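Local coordinates for adenosine kinase, putative (Trypanosoma brucei, PDB 3OTX), which probably catalyses the ATP-dependent phosphorylation of adenosine to AMP in purine salvage, here with the inhibitor bis(adenosine)-5'-pentaphosphate bound, at residues 24-29 against 34-39; 196-199 against 203-206. The protein carries 1 engineered substitution. All blocks are in the same frame, centred on the assembly; numbering follows the deposited sequence.

The two contacts lie in different parts of the ribokinase-like fold, the small lid sheet and the large alpha/beta domain, their centres 21 Å apart and their nearest atoms about 6 Å apart, without touching. Contact 1 is partly buried and belongs to the smaller five-stranded sheet, where helix 26-31 and the loop before strand 39-41 lean on strands 122-130 and 133-141. Contact 2 is buried and belongs to the large ten-stranded sheet, where strand 193-197 runs into helix 201-206 beside the nucleoside site. The chemistry follows the place: a backbone hydrogen bond, leucine packing and a charged pair of uncertain detail at the outside in contact 1, apolar and sulfur contacts with no hydrogen bond across in contact 2.

Contact 1: 24-29 against 34-39; sequences VSDEFL and LERGTA
Leu29 and Leu34 meet where short helix 26-31 gives way to the loop leading into strand 39-41, a connection of the small lid sheet in this PfkB-family (ribokinase-like) kinase. The backbone closes the connection: Leu34 N donates to Leu29 O over 2.9 Å in a nearly straight bond. Beside it the leucine side chains cross at about a right angle, Leu29 CD2 lying 4.0 Å from Leu34 CD1. The other branch of Leu29 is turned to the arginine, its CD1 packing 3.9 Å from Arg36 CB. At the outer margin the Asp26 carboxylate and the Arg36 guanidinium are paired as a salt bridge; its detailed geometry is doubtful, since the Arg36 terminus is modelled too close to its partner.

The first turn of the helix is capped by Ser25, whose OG accepts from Phe28 N at 3.1 Å. The Phe28 ring takes Val24 CG1 over its centre, 3.7 Å above the plane, and also meets helix 49-54. Arg36 and Gly37 are the central residues of a type II beta turn from Glu35 to Thr38, with Gly37 at positive phi; Gly37 N donates to Thr135 OG1 of strand 133-141. Glu35 O accepts twice, from Thr38 N at 3.2 Å and from the Thr38 hydroxyl. With chi1 at 67°, Thr38 curls its OG1 back to within 2.7 Å of Glu35 O, in the carbonyl plane and on a lone pair.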
loop_
_atom_site.group_PDB
_atom_site.type_symbol
_atom_site.label_atom_id
_atom_site.label_comp_id
_atom_site.label_asym_id
_atom_site.label_seq_id
_atom_site.Cartn_x
_atom_site.Cartn_y
_atom_site.Cartn_z
ATOM N N VAL A 24 9.034 -1.901 -21.535
ATOM C CA VAL A 24 10.436 -1.662 -21.801
ATOM C C VAL A 24 11.129 -2.978 -22.135
ATOM O O VAL A 24 10.596 -4.070 -21.883
ATOM C CB VAL A 24 11.160 -0.980 -20.608
ATOM C CG1 VAL A 24 10.489 0.344 -20.267
ATOM C CG2 VAL A 24 11.185 -1.897 -19.384
ATOM N N SER A 25 12.328 -2.867 -22.679
ATOM C CA SER A 25 13.120 -4.040 -22.974
ATOM C C SER A 25 13.897 -4.446 -21.735
ATOM O O SER A 25 13.976 -3.699 -20.760
ATOM C CB SER A 25 14.101 -3.727 -24.085
ATOM O OG SER A 25 14.980 -2.712 -23.654
ATOM N N ASP A 26 14.480 -5.636 -21.794
ATOM C CA ASP A 26 15.356 -6.125 -20.745
ATOM C C ASP A 26 16.610 -5.271 -20.661
ATOM O O ASP A 26 17.128 -5.029 -19.565
ATOM C CB ASP A 26 15.712 -7.594 -20.994
ATOM C CG ASP A 26 14.510 -8.511 -20.855
ATOM O OD1 ASP A 26 13.406 -8.009 -20.521
ATOM O OD2 ASP A 26 14.671 -9.732 -21.067
ATOM N N GLU A 27 17.074 -4.795 -21.814
ATOM C CA GLU A 27 18.241 -3.913 -21.875
ATOM C C GLU A 27 17.995 -2.565 -21.193
ATOM O O GLU A 27 18.939 -1.979 -20.669
ATOM C CB GLU A 27 18.715 -3.668 -23.313
ATOM C CG GLU A 27 20.127 -3.061 -23.361
ATOM C CD GLU A 27 20.329 -2.074 -24.491
ATOM O OE1 GLU A 27 20.531 -2.523 -25.640
ATOM O OE2 GLU A 27 20.314 -0.849 -24.221
ATOM N N PHE A 28 16.753 -2.071 -21.249
ATOM C CA PHE A 28 16.356 -0.850 -20.533
ATOM C C PHE A 28 16.626 -1.049 -19.039
ATOM O O PHE A 28 17.226 -0.189 -18.387
ATOM C CB PHE A 28 14.871 -0.535 -20.801
ATOM C CG PHE A 28 14.339 0.667 -20.045
ATOM C CD1 PHE A 28 14.286 1.921 -20.652
ATOM C CD2 PHE A 28 13.870 0.534 -18.747
ATOM C CE1 PHE A 28 13.794 3.029 -19.953
ATOM C CE2 PHE A 28 13.379 1.628 -18.049
ATOM C CZ PHE A 28 13.334 2.871 -18.660
ATOM N N LEU A 29 16.212 -2.195 -18.494
ATOM C CA LEU A 29 16.491 -2.494 -17.102
ATOM C C LEU A 29 17.996 -2.555 -16.788
ATOM O O LEU A 29 18.434 -2.030 -15.762
ATOM C CB LEU A 29 15.746 -3.762 -16.620
ATOM C CG LEU A 29 14.243 -3.955 -16.845
ATOM C CD1 LEU A 29 13.826 -5.316 -16.273
ATOM C CD2 LEU A 29 13.402 -2.860 -16.193
ATOM N N LEU A 34 18.520 -1.832 -12.874
ATOM C CA LEU A 34 17.307 -2.276 -12.189
ATOM C C LEU A 34 17.185 -3.789 -12.139
ATOM O O LEU A 34 17.590 -4.480 -13.078
ATOM C CB LEU A 34 16.045 -1.708 -12.861
ATOM C CG LEU A 34 15.982 -0.192 -13.092
ATOM C CD1 LEU A 34 14.750 0.164 -13.937
ATOM C CD2 LEU A 34 15.969 0.573 -11.769
ATOM N N GLU A 35 16.611 -4.261 -11.039
ATOM C CA GLU A 35 16.372 -5.681 -10.838
ATOM C C GLU A 35 14.905 -5.955 -11.191
ATOM O O GLU A 35 13.968 -5.393 -10.592
ATOM C CB GLU A 35 16.665 -6.084 -9.378
ATOM C CG GLU A 35 17.084 -7.555 -9.236
ATOM C CD GLU A 35 16.827 -8.133 -7.844
ATOM O OE1 GLU A 35 16.741 -7.363 -6.859
ATOM O OE2 GLU A 35 16.713 -9.371 -7.741
ATOM N N ARG A 36 14.708 -6.825 -12.174
ATOM C CA ARG A 36 13.353 -7.125 -12.649
ATOM C C ARG A 36 12.379 -7.467 -11.533
ATOM O O ARG A 36 12.675 -8.296 -10.671
ATOM C CB ARG A 36 13.402 -8.258 -13.682
ATOM C CG ARG A 36 12.063 -8.565 -14.333
ATOM C CD ARG A 36 12.123 -9.897 -15.082
ATOM N NE ARG A 36 12.994 -9.839 -16.244
ATOM C CZ ARG A 36 12.561 -9.760 -17.495
ATOM N NH1 ARG A 36 11.259 -9.757 -17.758
ATOM N NH2 ARG A 36 13.436 -9.702 -18.482
ATOM N N GLY A 37 11.222 -6.815 -11.544
ATOM C CA GLY A 37 10.139 -7.115 -10.592
ATOM C C GLY A 37 10.250 -6.511 -9.204
ATOM O O GLY A 37 9.447 -6.829 -8.320
ATOM N N THR A 38 11.218 -5.618 -9.019
ATOM C CA THR A 38 11.455 -4.947 -7.747
ATOM C C THR A 38 11.002 -3.489 -7.783
ATOM O O THR A 38 10.827 -2.923 -8.881
ATOM C CB THR A 38 12.933 -4.985 -7.336
ATOM O OG1 THR A 38 13.724 -4.191 -8.238
ATOM C CG2 THR A 38 13.435 -6.417 -7.315
ATOM N N ALA A 39 10.817 -2.904 -6.598
ATOM C CA ALA A 39 10.582 -1.464 -6.434
ATOM C C ALA A 39 11.800 -0.863 -5.751
ATOM O O ALA A 39 12.379 -1.489 -4.877
ATOM C CB ALA A 39 9.350 -1.206 -5.586
#

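Contact 2: 196-199 against 203-206; sequences INLS and IMQF
Leu198 meets the end of Met204 just after strand 193-197, where the chain turns into helix 201-206, part of the strand-to-helix succession of the ribokinase-like core. Met204 leaves its backbone with CG beside its own N, then bends at both chi2 (65°) and chi3 (72°), and this double bend folds the thioether back against the leucine. The two side chains cross at about a right angle: Leu198 CB lies 3.8 Å from Met204 CE, while Leu198 CD1 lies 3.9 Å from Met204 SD. Helix 225-235 continues the apolar cluster, with Phe231 against Leu198 and Met234 against Met204.

Ile203 approaches from the same helix but meets backbone instead. Its CG2 is anti to the backbone N and its CG1 beside it, an arrangement that brings both branches toward one carbonyl, with CG1 3.5 Å from Leu198 O. Ser199 CB lies 4.3 Å from that same CG1. Ser199 N makes a weak hydrogen bond to Asn197 OD1; its hydroxyl is hydrogen-bonded to the backbone N of Phe171, an adenosine-binding residue.

With no hydrogen bond between the two segments, this buried contact rests on van der Waals packing, while the polar side-chain end of Ser199 ties the turn to the wall of the nucleoside site.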
loop_
_atom_site.group_PDB
_atom_site.type_symbol
_atom_site.label_atom_id
_atom_site.label_comp_id
_atom_site.label_asym_id
_atom_site.label_seq_id
_atom_site.Cartn_x
_atom_site.Cartn_y
_atom_site.Cartn_z
ATOM N N ILE A 196 -0.179 -1.909 8.894
ATOM C CA ILE A 196 0.865 -1.541 7.934
ATOM C C ILE A 196 1.044 -2.636 6.909
ATOM O O ILE A 196 0.771 -3.823 7.199
ATOM C CB ILE A 196 2.229 -1.292 8.598
ATOM C CG1 ILE A 196 2.691 -2.488 9.437
ATOM C CG2 ILE A 196 2.201 -0.060 9.416
ATOM C CD1 ILE A 196 3.979 -2.226 10.161
ATOM N N ASN A 197 1.483 -2.263 5.715
ATOM C CA ASN A 197 1.968 -3.222 4.738
ATOM C C ASN A 197 3.483 -3.110 4.719
ATOM O O ASN A 197 3.997 -2.025 4.860
ATOM C CB ASN A 197 1.355 -2.893 3.368
ATOM C CG ASN A 197 1.918 -3.743 2.234
ATOM O OD1 ASN A 197 2.476 -3.213 1.293
ATOM N ND2 ASN A 197 1.778 -5.050 2.333
ATOM N N LEU A 198 4.182 -4.213 4.496
ATOM C CA LEU A 198 5.639 -4.159 4.422
ATOM C C LEU A 198 6.188 -3.496 3.158
ATOM O O LEU A 198 7.348 -3.078 3.144
ATOM C CB LEU A 198 6.219 -5.563 4.619
ATOM C CG LEU A 198 5.943 -6.193 5.993
ATOM C CD1 LEU A 198 6.741 -7.492 6.127
ATOM C CD2 LEU A 198 6.317 -5.195 7.121
ATOM N N SER A 199 5.358 -3.430 2.106
ATOM C CA SER A 199 5.613 -2.658 0.840
ATOM C C SER A 199 6.713 -3.142 -0.082
ATOM O O SER A 199 6.492 -3.252 -1.295
ATOM C CB SER A 199 5.845 -1.168 1.115
ATOM O OG SER A 199 4.692 -0.536 1.665
ATOM N N ILE A 203 12.401 -1.895 2.385
ATOM C CA ILE A 203 11.968 -1.345 3.655
ATOM C C ILE A 203 12.668 -2.125 4.784
ATOM O O ILE A 203 13.221 -1.513 5.705
ATOM C CB ILE A 203 10.423 -1.418 3.797
ATOM C CG1 ILE A 203 9.717 -0.484 2.774
ATOM C CG2 ILE A 203 9.999 -1.106 5.232
ATOM C CD1 ILE A 203 10.064 1.046 2.949
ATOM N N MET A 204 12.625 -3.459 4.719
ATOM C CA MET A 204 13.289 -4.297 5.716
ATOM C C MET A 204 14.818 -4.203 5.653
ATOM O O MET A 204 15.492 -4.300 6.678
ATOM C CB MET A 204 12.868 -5.759 5.536
ATOM C CG MET A 204 11.519 -6.174 6.177
ATOM S SD MET A 204 10.025 -5.435 5.527
ATOM C CE MET A 204 9.921 -6.301 3.929
ATOM N N GLN A 205 15.364 -4.004 4.455
ATOM C CA GLN A 205 16.814 -3.925 4.278
ATOM C C GLN A 205 17.414 -2.611 4.779
ATOM O O GLN A 205 18.436 -2.635 5.471
ATOM C CB GLN A 205 17.194 -4.165 2.817
ATOM C CG GLN A 205 16.826 -5.563 2.324
ATOM C CD GLN A 205 16.695 -5.667 0.791
ATOM O OE1 GLN A 205 16.583 -4.660 0.076
ATOM N NE2 GLN A 205 16.706 -6.898 0.288
ATOM N N PHE A 206 16.746 -1.487 4.500
ATOM C CA PHE A 206 17.317 -0.153 4.722
ATOM C C PHE A 206 16.549 0.770 5.679
ATOM O O PHE A 206 17.070 1.825 6.059
ATOM C CB PHE A 206 17.490 0.550 3.377
ATOM C CG PHE A 206 18.388 -0.193 2.428
ATOM C CD1 PHE A 206 19.761 -0.251 2.650
ATOM C CD2 PHE A 206 17.862 -0.826 1.310
ATOM C CE1 PHE A 206 20.603 -0.943 1.770
ATOM C CE2 PHE A 206 18.686 -1.517 0.425
ATOM C CZ PHE A 206 20.070 -1.572 0.656
#